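Local coordinates for protein 4-hydroxy-3-methylbut-2-enyl diphosphate reductase (Aquifex aeolicus, PDB 3DNF) that reduces (E)-4-hydroxy-3-methylbut-2-enyl diphosphate to a mixture of isopentenyl and dimethylallyl diphosphate, the last step of the non-mevalonate route to isoprenoids, using an iron-sulfur cluster, at residues B[148-153]-B[177-182]; B[112-117]-B[183-188]; B[161-166]-B[170-175]; B[101-106]-B[131-136]. All blocks are in the same frame, centred on the assembly; numbering follows the deposited sequence. Where two conformers were deposited one is given.

Contact 1 of 4, residues B[148-153]-B[177-182]; sequences EDIGEA and GEIALW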
loop_
_atom_site.group_PDB
_atom_site.type_symbol
_atom_site.label_atom_id
_atom_site.label_comp_id
_atom_site.label_asym_id
_atom_site.label_seq_id
_atom_site.Cartn_x
_atom_site.Cartn_y
_atom_site.Cartn_z
ATOM N N GLU B 148 11.540 -9.191 -1.841
ATOM C CA GLU B 148 12.835 -9.125 -1.152
ATOM C C GLU B 148 13.609 -7.848 -1.493
ATOM O O GLU B 148 14.471 -7.421 -0.710
ATOM C CB GLU B 148 13.690 -10.363 -1.457
ATOM C CG GLU B 148 13.572 -11.465 -0.419
ATOM C CD GLU B 148 14.907 -12.175 -0.162
ATOM O OE1 GLU B 148 15.653 -12.437 -1.139
ATOM O OE2 GLU B 148 15.209 -12.480 1.021
ATOM N N ASP B 149 13.270 -7.228 -2.628
ATOM C CA ASP B 149 13.896 -5.964 -3.057
ATOM C C ASP B 149 13.571 -4.747 -2.169
ATOM O O ASP B 149 14.281 -3.747 -2.215
ATOM C CB ASP B 149 13.520 -5.630 -4.501
ATOM C CG ASP B 149 14.151 -6.566 -5.525
ATOM O OD1 ASP B 149 15.245 -7.095 -5.279
ATOM O OD2 ASP B 149 13.574 -6.732 -6.625
ATOM N N ILE B 150 12.508 -4.808 -1.368
ATOM C CA ILE B 150 12.078 -3.621 -0.613
ATOM C C ILE B 150 12.969 -3.209 0.577
ATOM O O ILE B 150 12.869 -2.080 1.063
ATOM C CB ILE B 150 10.600 -3.700 -0.158
ATOM C CG1 ILE B 150 10.421 -4.747 0.942
ATOM C CG2 ILE B 150 9.702 -3.982 -1.334
ATOM C CD1 ILE B 150 9.036 -4.679 1.584
ATOM N N GLY B 151 13.823 -4.130 1.041
ATOM C CA GLY B 151 14.746 -3.878 2.158
ATOM C C GLY B 151 15.365 -2.489 2.232
ATOM O O GLY B 151 15.302 -1.830 3.265
ATOM N N GLU B 152 15.979 -2.043 1.137
ATOM C CA GLU B 152 16.658 -0.750 1.123
ATOM C C GLU B 152 15.688 0.441 1.313
ATOM O O GLU B 152 16.028 1.414 1.981
ATOM C CB GLU B 152 17.486 -0.601 -0.154
ATOM C CG GLU B 152 18.343 0.657 -0.234
ATOM C CD GLU B 152 19.591 0.588 0.633
ATOM O OE1 GLU B 152 19.894 -0.495 1.193
ATOM O OE2 GLU B 152 20.264 1.636 0.762
ATOM N N ALA B 153 14.484 0.357 0.740
ATOM C CA ALA B 153 13.494 1.396 0.927
ATOM C C ALA B 153 13.039 1.503 2.392
ATOM O O ALA B 153 12.700 2.593 2.848
ATOM C CB ALA B 153 12.249 1.201 -0.061
ATOM N N GLY B 177 1.306 -1.914 0.143
ATOM C CA GLY B 177 0.777 -2.226 1.458
ATOM C C GLY B 177 1.905 -2.578 2.411
ATOM O O GLY B 177 1.941 -2.107 3.538
ATOM N N GLU B 178 2.855 -3.375 1.922
ATOM C CA GLU B 178 3.959 -3.808 2.756
ATOM C C GLU B 178 4.852 -2.645 3.175
ATOM O O GLU B 178 5.116 -2.452 4.368
ATOM C CB GLU B 178 4.760 -4.920 2.061
ATOM C CG GLU B 178 5.790 -5.596 2.989
ATOM C CD GLU B 178 5.197 -6.298 4.222
ATOM O OE1 GLU B 178 4.040 -6.778 4.189
ATOM O OE2 GLU B 178 5.914 -6.372 5.241
ATOM N N ILE B 179 5.303 -1.843 2.212
ATOM C CA ILE B 179 6.142 -0.679 2.553
ATOM C C ILE B 179 5.435 0.255 3.563
ATOM O O ILE B 179 6.060 0.711 4.519
ATOM C CB ILE B 179 6.643 0.064 1.290
ATOM C CG1 ILE B 179 7.627 -0.832 0.515
ATOM C CG2 ILE B 179 7.330 1.414 1.610
ATOM C CD1 ILE B 179 8.036 -0.264 -0.819
ATOM N N ALA B 180 4.138 0.486 3.368
ATOM C CA ALA B 180 3.338 1.339 4.261
ATOM C C ALA B 180 3.349 0.882 5.737
ATOM O O ALA B 180 3.207 1.689 6.667
ATOM C CB ALA B 180 1.927 1.421 3.761
ATOM N N LEU B 181 3.493 -0.428 5.940
ATOM C CA LEU B 181 3.524 -0.967 7.309
ATOM C C LEU B 181 4.837 -0.666 8.000
ATOM O O LEU B 181 4.911 -0.651 9.230
ATOM C CB LEU B 181 3.293 -2.485 7.285
ATOM C CG LEU B 181 1.881 -2.946 6.883
ATOM C CD1 LEU B 181 1.762 -4.461 7.126
ATOM C CD2 LEU B 181 0.819 -2.195 7.663
ATOM N N TRP B 182 5.886 -0.476 7.204
ATOM C CA TRP B 182 7.245 -0.363 7.747
ATOM C C TRP B 182 7.812 1.056 7.790
ATOM O O TRP B 182 8.733 1.336 8.567
ATOM C CB TRP B 182 8.194 -1.274 6.973
ATOM C CG TRP B 182 7.985 -2.717 7.273
ATOM C CD1 TRP B 182 7.189 -3.596 6.598
ATOM C CD2 TRP B 182 8.590 -3.456 8.338
ATOM N NE1 TRP B 182 7.263 -4.841 7.176
ATOM C CE2 TRP B 182 8.110 -4.782 8.252
ATOM C CE3 TRP B 182 9.489 -3.123 9.365
ATOM C CZ2 TRP B 182 8.509 -5.782 9.146
ATOM C CZ3 TRP B 182 9.875 -4.112 10.269
ATOM C CH2 TRP B 182 9.383 -5.428 10.154
#
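Glu178, whose CG receives the CD1 methyl of Ile150 at 3.7 Å, carries the carboxylate that meets the indole edge of Trp182. Trp182 NE1 gives its hydrogen to Glu178 OE2 at 2.8 Å in a bent bond (140° at the hydrogen), close to the ring plane but on the anti side of the carboxylate and 31° out of the carboxylate plane. The backbone O of Glu178 also lies at the edge of the indole, in its plane. The setting is an open alpha/beta domain: helix 169-182 lies on a parallel sheet, and the loop after strand 141-144 comes up beside it. Glu178 suits the margin of this contact, since its CG methylene meets the isoleucine while OE1 forms a salt bridge with Lys173 of the second subunit. Further in, two isoleucines run alongside one another, pointing opposite ways, and fill the gap between loop and helix with branched hydrocarbon. Ile179 also rests on Val159 and Ile161 of the sheet, and Ile150 on Val144. With chi1 of 70°, Ile150 holds CG1 between its backbone N and carbonyl carbon, while CG2 lies beside the N; CG2 meets Ile179 CD1 at 4.1 Å, and Ile150 CB comes 4.2 Å from Ile179 CG1.

Contact 2 of 4, residues B[112-117]-B[183-188]; sequences EGYFVV and VKEVKV
Tyr114 and Lys187 are turned toward each other by their first torsions: Tyr114 has CG beside its backbone N (chi1 -67°), which sends the ring across to the other segment, and Lys187 has CG opposite its own N (chi1 176°), the start of a fully extended chain. The two side chains cross at about a right angle. Tyr114 CZ lies 3.5 Å from Lys187 CB, and CE2 of the ring is 3.9 Å from Lys187 CD, so the lysine's methylenes pack against the phenol ring while its charged end goes on to a carboxylate. There Lys187 NZ reaches Glu112 OE1 at 2.7 Å, a salt bridge made on the syn side of the carboxylate and 21° out of its plane. Glu112 OE2 is held in turn by Gln108, and Lys187 NZ also pairs with Glu185 of the second subunit. Strands 115-119 and 185-189 belong to one parallel sheet but are separated by strand 158-163, so these long side chains bridge over the middle strand on the face that carries helix 97-111. Gly113 ends that helix in a Schellman motif, its positive phi turning the chain into the strand. Residues 186-188 pair antiparallel with a strand of the second subunit, continuing the sheet across the interface. The Tyr114 hydroxyl comes 2.7 Å from Glu185 OE2, but this hydrogen bond is weak and not settled, since its one proton has another acceptor within range, and Glu185 was modelled in two conformers. The firmer partner of Glu185 is Arg158, whose cation also packs on the Tyr114 ring.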
loop_
_atom_site.group_PDB
_atom_site.type_symbol
_atom_site.label_atom_id
_atom_site.label_comp_id
_atom_site.label_asym_id
_atom_site.label_seq_id
_atom_site.Cartn_x
_atom_site.Cartn_y
_atom_site.Cartn_z
ATOM N N GLU B 112 9.886 16.453 -3.745
ATOM C CA GLU B 112 9.114 16.395 -2.519
ATOM C C GLU B 112 9.859 15.656 -1.397
ATOM O O GLU B 112 9.338 15.558 -0.315
ATOM C CB GLU B 112 7.733 15.773 -2.805
ATOM C CG GLU B 112 6.877 16.629 -3.802
ATOM C CD GLU B 112 5.550 15.970 -4.219
ATOM O OE1 GLU B 112 5.336 14.791 -3.883
ATOM O OE2 GLU B 112 4.718 16.623 -4.902
ATOM N N GLY B 113 11.062 15.161 -1.679
ATOM C CA GLY B 113 11.952 14.657 -0.629
ATOM C C GLY B 113 11.783 13.156 -0.396
ATOM O O GLY B 113 12.193 12.639 0.649
ATOM N N TYR B 114 11.178 12.444 -1.342
ATOM C CA TYR B 114 11.014 10.984 -1.169
ATOM C C TYR B 114 12.164 10.150 -1.729
ATOM O O TYR B 114 12.795 10.542 -2.721
ATOM C CB TYR B 114 9.733 10.459 -1.864
ATOM C CG TYR B 114 8.466 10.949 -1.230
ATOM C CD1 TYR B 114 7.913 10.286 -0.149
ATOM C CD2 TYR B 114 7.843 12.142 -1.677
ATOM C CE1 TYR B 114 6.750 10.759 0.458
ATOM C CE2 TYR B 114 6.686 12.613 -1.088
ATOM C CZ TYR B 114 6.142 11.916 -0.010
ATOM O OH TYR B 114 5.013 12.380 0.587
ATOM N N PHE B 115 12.420 9.002 -1.091
ATOM C CA PHE B 115 13.259 7.943 -1.676
ATOM C C PHE B 115 12.320 7.142 -2.605
ATOM O O PHE B 115 11.261 6.754 -2.184
ATOM C CB PHE B 115 13.762 7.024 -0.567
ATOM C CG PHE B 115 14.584 5.863 -1.059
ATOM C CD1 PHE B 115 15.953 6.010 -1.281
ATOM C CD2 PHE B 115 13.989 4.615 -1.292
ATOM C CE1 PHE B 115 16.730 4.921 -1.732
ATOM C CE2 PHE B 115 14.758 3.517 -1.745
ATOM C CZ PHE B 115 16.130 3.667 -1.945
ATOM N N VAL B 116 12.716 6.932 -3.848
ATOM C CA VAL B 116 11.767 6.391 -4.849
ATOM C C VAL B 116 11.900 4.862 -4.967
ATOM O O VAL B 116 12.979 4.308 -5.165
ATOM C CB VAL B 116 11.945 7.091 -6.215
ATOM C CG1 VAL B 116 11.087 6.424 -7.321
ATOM C CG2 VAL B 116 11.522 8.563 -6.080
ATOM N N VAL B 117 10.746 4.197 -4.946
ATOM C CA VAL B 117 10.652 2.817 -5.336
ATOM C C VAL B 117 9.901 2.684 -6.671
ATOM O O VAL B 117 8.802 3.194 -6.815
ATOM C CB VAL B 117 9.937 2.041 -4.230
ATOM C CG1 VAL B 117 9.420 0.696 -4.756
ATOM C CG2 VAL B 117 10.863 1.854 -3.002
ATOM N N VAL B 183 7.292 1.958 6.964
ATOM C CA VAL B 183 7.846 3.314 6.932
ATOM C C VAL B 183 6.829 4.384 7.331
ATOM O O VAL B 183 5.619 4.182 7.199
ATOM C CB VAL B 183 8.589 3.693 5.594
ATOM C CG1 VAL B 183 9.530 2.554 5.063
ATOM C CG2 VAL B 183 7.629 4.139 4.551
ATOM N N LYS B 184 7.319 5.538 7.764
ATOM C CA LYS B 184 6.440 6.526 8.382
ATOM C C LYS B 184 5.449 7.134 7.406
ATOM O O LYS B 184 4.318 7.380 7.772
ATOM C CB LYS B 184 7.234 7.656 8.999
ATOM C CG LYS B 184 6.378 8.752 9.650
ATOM C CD LYS B 184 7.243 9.976 9.984
ATOM C CE LYS B 184 6.516 10.934 10.918
ATOM N NZ LYS B 184 7.453 11.444 11.989
ATOM N N GLU B 185 5.918 7.394 6.188
ATOM C CA GLU B 185 5.141 8.115 5.216
ATOM C C GLU B 185 5.392 7.569 3.823
ATOM O O GLU B 185 6.528 7.456 3.374
ATOM C CB GLU B 185 5.473 9.601 5.293
ATOM C CG GLU B 185 4.895 10.382 4.196
ATOM C CD GLU B 185 5.166 11.857 4.320
ATOM O OE1 GLU B 185 5.210 12.383 5.460
ATOM O OE2 GLU B 185 5.314 12.488 3.254
ATOM N N VAL B 186 4.305 7.203 3.146
ATOM C CA VAL B 186 4.440 6.633 1.825
ATOM C C VAL B 186 3.579 7.463 0.883
ATOM O O VAL B 186 2.431 7.741 1.195
ATOM C CB VAL B 186 3.968 5.157 1.767
ATOM C CG1 VAL B 186 3.929 4.685 0.300
ATOM C CG2 VAL B 186 4.903 4.288 2.574
ATOM N N LYS B 187 4.122 7.838 -0.279
ATOM C CA LYS B 187 3.294 8.446 -1.305
ATOM C C LYS B 187 3.313 7.582 -2.551
ATOM O O LYS B 187 4.368 7.185 -3.018
ATOM C CB LYS B 187 3.756 9.872 -1.646
ATOM C CG LYS B 187 2.987 10.510 -2.789
ATOM C CD LYS B 187 3.233 12.004 -2.805
ATOM C CE LYS B 187 2.678 12.681 -4.034
ATOM N NZ LYS B 187 2.753 14.169 -3.853
ATOM N N VAL B 188 2.132 7.276 -3.085
ATOM C CA VAL B 188 2.044 6.448 -4.258
ATOM C C VAL B 188 1.458 7.238 -5.390
ATOM O O VAL B 188 0.420 7.889 -5.244
ATOM C CB VAL B 188 1.088 5.240 -4.012
ATOM C CG1 VAL B 188 0.978 4.308 -5.246
ATOM C CG2 VAL B 188 1.490 4.494 -2.743
#

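Contact 3 of 4, residues B[161-166]-B[170-175]; sequences IVAQTT and EFFKEV. With F3S (Fe3-s4 cluster), chain E.
A single ring atom, Phe172 CE1, is the nearest part of the ring to each of three successive strand residues, with CD1 beside it at Ala163. The backbone O of Val162 lies 3.7 Å from Phe172 CE1, at the edge of the ring and near its plane, so a carbonyl meets an aromatic C-H. This is the strand-to-helix half of the beta-alpha-beta unit formed by strand 158-163, helix 169-182 and strand 185-189. The short axes run almost exactly antiparallel, at 174°, and 10.2 Å apart. Phe172 spans this gap because its CG stands opposite the backbone N (chi1 -173°), which carries the ring to the sheet. Ala163 CB comes within 3.6 Å of Phe172 CE1; so small a side chain suits a place where the corner of a large ring is driven against the strand. Ile161 supplies the bulkier neighbour, its CG2 methyl 3.8 Å from Phe172 CE1.

Beyond the strand's C-terminal end, where open alpha/beta domains commonly place their sites, the chain reaches the three-iron cluster. Thr165, predicted to bind the substrate, has its hydroxyl hydrogen-bonded to Glu126, the predicted proton donor. All three side-chain atoms of this threonine border one sulfur of the cluster: Thr165 CB and OG1 each lie 3.5 Å from S1, and Thr165 CG2 lies 3.7 Å from it.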
loop_
_atom_site.group_PDB
_atom_site.type_symbol
_atom_site.label_atom_id
_atom_site.label_comp_id
_atom_site.label_asym_id
_atom_site.label_seq_id
_atom_site.Cartn_x
_atom_site.Cartn_y
_atom_site.Cartn_z
ATOM N N ILE B 161 6.325 5.776 -4.297
ATOM C CA ILE B 161 6.218 4.572 -5.061
ATOM C C ILE B 161 5.548 4.829 -6.397
ATOM O O ILE B 161 4.456 5.420 -6.429
ATOM C CB ILE B 161 5.471 3.458 -4.266
ATOM C CG1 ILE B 161 6.174 3.262 -2.933
ATOM C CG2 ILE B 161 5.389 2.121 -5.042
ATOM C CD1 ILE B 161 5.432 2.352 -1.964
ATOM N N VAL B 162 6.232 4.399 -7.460
ATOM C CA VAL B 162 5.650 4.426 -8.810
ATOM C C VAL B 162 5.730 3.021 -9.452
ATOM O O VAL B 162 6.303 2.084 -8.863
ATOM C CB VAL B 162 6.311 5.490 -9.720
ATOM C CG1 VAL B 162 6.062 6.875 -9.129
ATOM C CG2 VAL B 162 7.773 5.191 -9.936
ATOM N N ALA B 163 5.124 2.866 -10.635
ATOM C CA ALA B 163 5.080 1.563 -11.302
ATOM C C ALA B 163 5.555 1.661 -12.740
ATOM O O ALA B 163 5.348 2.671 -13.435
ATOM C CB ALA B 163 3.664 0.977 -11.289
ATOM N N GLN B 164 6.240 0.616 -13.167
ATOM C CA GLN B 164 6.418 0.386 -14.590
ATOM C C GLN B 164 4.996 0.314 -15.184
ATOM O O GLN B 164 4.078 -0.220 -14.561
ATOM C CB GLN B 164 7.170 -0.919 -14.784
ATOM C CG GLN B 164 7.542 -1.230 -16.241
ATOM C CD GLN B 164 8.094 -2.630 -16.401
ATOM O OE1 GLN B 164 8.290 -3.342 -15.417
ATOM N NE2 GLN B 164 8.358 -3.042 -17.644
ATOM N N THR B 165 4.790 0.923 -16.352
ATOM C CA THR B 165 3.417 1.037 -16.930
ATOM C C THR B 165 2.684 -0.301 -17.059
ATOM O O THR B 165 1.452 -0.374 -16.903
ATOM C CB THR B 165 3.403 1.752 -18.293
ATOM O OG1 THR B 165 4.197 1.027 -19.262
ATOM C CG2 THR B 165 3.914 3.246 -18.161
ATOM N N THR B 166 3.451 -1.349 -17.364
ATOM C CA THR B 166 2.919 -2.714 -17.536
ATOM C C THR B 166 2.989 -3.580 -16.282
ATOM O O THR B 166 2.725 -4.775 -16.348
ATOM C CB THR B 166 3.658 -3.433 -18.678
ATOM O OG1 THR B 166 5.063 -3.388 -18.397
ATOM C CG2 THR B 166 3.396 -2.716 -19.979
ATOM N N GLU B 170 -1.561 -6.891 -8.902
ATOM C CA GLU B 170 -1.447 -7.689 -7.695
ATOM C C GLU B 170 -0.151 -7.486 -6.928
ATOM O O GLU B 170 -0.169 -7.319 -5.712
ATOM C CB GLU B 170 -1.640 -9.167 -8.014
ATOM C CG GLU B 170 -2.975 -9.682 -7.545
ATOM C CD GLU B 170 -3.017 -11.199 -7.471
ATOM O OE1 GLU B 170 -2.420 -11.854 -8.356
ATOM O OE2 GLU B 170 -3.652 -11.728 -6.531
ATOM N N PHE B 171 0.968 -7.476 -7.639
ATOM C CA PHE B 171 2.249 -7.215 -6.964
ATOM C C PHE B 171 2.416 -5.773 -6.501
ATOM O O PHE B 171 2.927 -5.504 -5.414
ATOM C CB PHE B 171 3.434 -7.699 -7.807
ATOM C CG PHE B 171 4.751 -7.566 -7.102
ATOM C CD1 PHE B 171 5.004 -8.262 -5.923
ATOM C CD2 PHE B 171 5.728 -6.729 -7.615
ATOM C CE1 PHE B 171 6.220 -8.122 -5.253
ATOM C CE2 PHE B 171 6.952 -6.577 -6.960
ATOM C CZ PHE B 171 7.202 -7.284 -5.785
ATOM N N PHE B 172 1.918 -4.860 -7.305
ATOM C CA PHE B 172 2.004 -3.447 -6.937
ATOM C C PHE B 172 1.236 -3.205 -5.638
ATOM O O PHE B 172 1.729 -2.555 -4.739
ATOM C CB PHE B 172 1.392 -2.631 -8.033
ATOM C CG PHE B 172 1.570 -1.160 -7.838
ATOM C CD1 PHE B 172 2.855 -0.591 -7.911
ATOM C CD2 PHE B 172 0.467 -0.354 -7.513
ATOM C CE1 PHE B 172 3.029 0.751 -7.723
ATOM C CE2 PHE B 172 0.636 1.021 -7.339
ATOM C CZ PHE B 172 1.928 1.565 -7.425
ATOM N N LYS B 173 0.043 -3.803 -5.530
ATOM C CA LYS B 173 -0.807 -3.681 -4.334
ATOM C C LYS B 173 -0.083 -4.222 -3.076
ATOM O O LYS B 173 -0.122 -3.601 -2.006
ATOM C CB LYS B 173 -2.166 -4.360 -4.568
ATOM C CG LYS B 173 -2.994 -4.513 -3.324
ATOM C CD LYS B 173 -4.341 -5.111 -3.621
ATOM C CE LYS B 173 -5.102 -5.280 -2.330
ATOM N NZ LYS B 173 -6.381 -5.975 -2.609
ATOM N N GLU B 174 0.597 -5.362 -3.241
ATOM C CA GLU B 174 1.366 -5.998 -2.176
ATOM C C GLU B 174 2.539 -5.142 -1.703
ATOM O O GLU B 174 2.737 -5.012 -0.478
ATOM C CB GLU B 174 1.859 -7.392 -2.630
ATOM C CG GLU B 174 2.773 -8.114 -1.646
ATOM C CD GLU B 174 2.049 -8.598 -0.409
ATOM O OE1 GLU B 174 0.795 -8.634 -0.414
ATOM O OE2 GLU B 174 2.729 -8.934 0.592
ATOM N N VAL B 175 3.327 -4.624 -2.662
ATOM C CA VAL B 175 4.493 -3.774 -2.370
ATOM C C VAL B 175 4.066 -2.500 -1.634
ATOM O O VAL B 175 4.678 -2.103 -0.638
ATOM C CB VAL B 175 5.277 -3.354 -3.666
ATOM C CG1 VAL B 175 6.372 -2.305 -3.294
ATOM C CG2 VAL B 175 5.896 -4.553 -4.297
HETATM FE FE1 F3S E . 0.081 1.811 -22.009
HETATM FE FE3 F3S E . 1.703 3.493 -23.383
HETATM FE FE4 F3S E . 0.974 1.284 -24.199
HETATM S S1 F3S E . 1.912 2.859 -21.207
HETATM S S2 F3S E . 0.319 -0.295 -22.859
HETATM S S3 F3S E . -0.431 2.916 -23.942
HETATM S S4 F3S E . 2.841 2.175 -24.883
#

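Contact 4 of 4, residues B[101-106]-B[131-136]; sequences AVHEAV and LGYLRA
His103 and Tyr133 form an offset aromatic stack. Their ring centroids are 4.0 Å apart and the planes tilt by only 14°, so the rings overlap nearly parallel. Tyr133 CD1 sits over the centre of the imidazole, whereas His103 ND1 lies over the rim of the phenol ring, 3.2 Å from Tyr133 CE1. The flat imidazole can offer a face to the tyrosine and still use its edge, where ND1 is hydrogen-bonded to Lys100 one turn earlier, a bond that should help to fix the ring's rotation. A CH-pi contact adds to the stack, with His103 CB 4.1 Å from the Tyr133 ring centroid and over its face. Both residues have CG beside the backbone N (chi1 -63° for His103), which brings the two rings face over face between the helices.

Helix 97-111, strand 115-119 and helix 125-136 follow one another in the chain, and both helices lie next to each other on one face of the parallel sheet. The segment axes are 8.7 Å apart and cross at -32°. The His103 side chain is also about 6 Å from that of Glu126, the predicted proton donor.

Apolar packing takes over toward the sheet. Val106 turns CG2 to the backbone of the second helix, 3.9 Å from Leu134 N, while Val106 CB meets Leu134 CD1 at 4.1 Å. A compact, beta-branched valine lets the helices come close, and the longer leucine reaches round with its CD1. Val106 CG2 also lies 4.3 Å from Tyr133 CB.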
loop_
_atom_site.group_PDB
_atom_site.type_symbol
_atom_site.label_atom_id
_atom_site.label_comp_id
_atom_site.label_asym_id
_atom_site.label_seq_id
_atom_site.Cartn_x
_atom_site.Cartn_y
_atom_site.Cartn_z
ATOM N N ALA B 101 4.904 10.174 -18.151
ATOM C CA ALA B 101 4.326 10.484 -16.842
ATOM C C ALA B 101 5.094 9.801 -15.680
ATOM O O ALA B 101 5.124 10.321 -14.569
ATOM C CB ALA B 101 2.868 10.108 -16.811
ATOM N N VAL B 102 5.631 8.600 -15.908
ATOM C CA VAL B 102 6.493 7.968 -14.893
ATOM C C VAL B 102 7.746 8.793 -14.705
ATOM O O VAL B 102 8.215 8.995 -13.570
ATOM C CB VAL B 102 6.858 6.507 -15.240
ATOM C CG1 VAL B 102 7.570 5.839 -14.076
ATOM C CG2 VAL B 102 5.625 5.706 -15.674
ATOM N N HIS B 103 8.361 9.216 -15.813
ATOM C CA HIS B 103 9.550 10.096 -15.724
ATOM C C HIS B 103 9.262 11.364 -14.881
ATOM O O HIS B 103 10.086 11.777 -14.011
ATOM C CB HIS B 103 9.944 10.549 -17.119
ATOM C CG HIS B 103 10.348 9.444 -18.035
ATOM N ND1 HIS B 103 10.659 9.668 -19.360
ATOM C CD2 HIS B 103 10.498 8.114 -17.832
ATOM C CE1 HIS B 103 10.980 8.525 -19.933
ATOM N NE2 HIS B 103 10.912 7.569 -19.024
ATOM N N GLU B 104 8.109 11.973 -15.146
ATOM C CA GLU B 104 7.661 13.158 -14.423
ATOM C C GLU B 104 7.478 12.838 -12.929
ATOM O O GLU B 104 7.911 13.605 -12.069
ATOM C CB GLU B 104 6.370 13.707 -15.034
ATOM C CG GLU B 104 6.602 14.340 -16.423
ATOM C CD GLU B 104 5.317 14.500 -17.253
ATOM O OE1 GLU B 104 4.202 14.549 -16.665
ATOM O OE2 GLU B 104 5.423 14.592 -18.511
ATOM N N ALA B 105 6.879 11.682 -12.654
ATOM C CA ALA B 105 6.490 11.300 -11.297
ATOM C C ALA B 105 7.724 11.064 -10.446
ATOM O O ALA B 105 7.765 11.455 -9.257
ATOM C CB ALA B 105 5.648 10.052 -11.305
ATOM N N VAL B 106 8.750 10.427 -11.019
ATOM C CA VAL B 106 9.951 10.172 -10.162
ATOM C C VAL B 106 10.639 11.477 -9.832
ATOM O O VAL B 106 11.163 11.678 -8.695
ATOM C CB VAL B 106 10.915 9.097 -10.709
ATOM C CG1 VAL B 106 10.224 7.711 -10.834
ATOM C CG2 VAL B 106 11.589 9.554 -12.017
ATOM N N LEU B 131 14.919 5.122 -14.489
ATOM C CA LEU B 131 16.102 5.301 -13.597
ATOM C C LEU B 131 16.988 6.439 -14.080
ATOM O O LEU B 131 17.573 7.148 -13.273
ATOM C CB LEU B 131 16.931 4.031 -13.434
ATOM C CG LEU B 131 16.229 2.958 -12.599
ATOM C CD1 LEU B 131 17.106 1.715 -12.474
ATOM C CD2 LEU B 131 15.866 3.499 -11.191
ATOM N N GLY B 132 17.101 6.587 -15.404
ATOM C CA GLY B 132 17.890 7.685 -15.967
ATOM C C GLY B 132 17.292 9.050 -15.638
ATOM O O GLY B 132 18.018 10.010 -15.365
ATOM N N TYR B 133 15.965 9.141 -15.646
ATOM C CA TYR B 133 15.294 10.378 -15.222
ATOM C C TYR B 133 15.479 10.649 -13.714
ATOM O O TYR B 133 15.681 11.799 -13.299
ATOM C CB TYR B 133 13.818 10.333 -15.641
ATOM C CG TYR B 133 13.741 10.763 -17.067
ATOM C CD1 TYR B 133 13.849 9.841 -18.107
ATOM C CD2 TYR B 133 13.678 12.127 -17.370
ATOM C CE1 TYR B 133 13.830 10.257 -19.450
ATOM C CE2 TYR B 133 13.665 12.572 -18.707
ATOM C CZ TYR B 133 13.754 11.636 -19.733
ATOM O OH TYR B 133 13.720 12.063 -21.054
ATOM N N LEU B 134 15.400 9.583 -12.920
ATOM C CA LEU B 134 15.552 9.705 -11.480
ATOM C C LEU B 134 16.960 10.223 -11.201
ATOM O O LEU B 134 17.158 11.150 -10.397
ATOM C CB LEU B 134 15.372 8.342 -10.792
ATOM C CG LEU B 134 15.513 8.314 -9.252
ATOM C CD1 LEU B 134 14.426 9.158 -8.548
ATOM C CD2 LEU B 134 15.523 6.886 -8.746
ATOM N N ARG B 135 17.945 9.655 -11.900
ATOM C CA ARG B 135 19.326 10.084 -11.721
ATOM C C ARG B 135 19.503 11.553 -12.166
ATOM O O ARG B 135 20.164 12.336 -11.467
ATOM C CB ARG B 135 20.271 9.135 -12.478
ATOM C CG ARG B 135 21.731 9.637 -12.626
ATOM C CD ARG B 135 22.656 8.592 -13.264
ATOM N NE ARG B 135 22.139 8.132 -14.549
ATOM C CZ ARG B 135 21.634 6.919 -14.797
ATOM N NH1 ARG B 135 21.620 5.986 -13.833
ATOM N NH2 ARG B 135 21.174 6.631 -16.022
ATOM N N ALA B 136 18.867 11.904 -13.285
ATOM C CA ALA B 136 18.975 13.265 -13.847
ATOM C C ALA B 136 18.448 14.360 -12.919
ATOM O O ALA B 136 18.954 15.484 -12.891
ATOM C CB ALA B 136 18.271 13.325 -15.204
#

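From the N terminus, 101-106 comes first, then 112-117 opens contact 2 before 131-136 closes contact 4, so these two loops cross. Val116 packs on both Val106 and Leu134, seating the helix pair on strand 115-119. Contact 1 opens afterwards at 148-153, and contact 3 opens and closes, at 161-166 and 170-175, before 177-182 completes contact 1. Last, 183-188 closes contact 2 around both. Contacts 1 and 3 share helix 169-182 on one face of the sheet; contact 4 lies on the other. Strand 158-163 joins contacts 2 and 3, with probable hydrogen bonds from Ile161 N to Lys187 O and Val162 N to Val117 O.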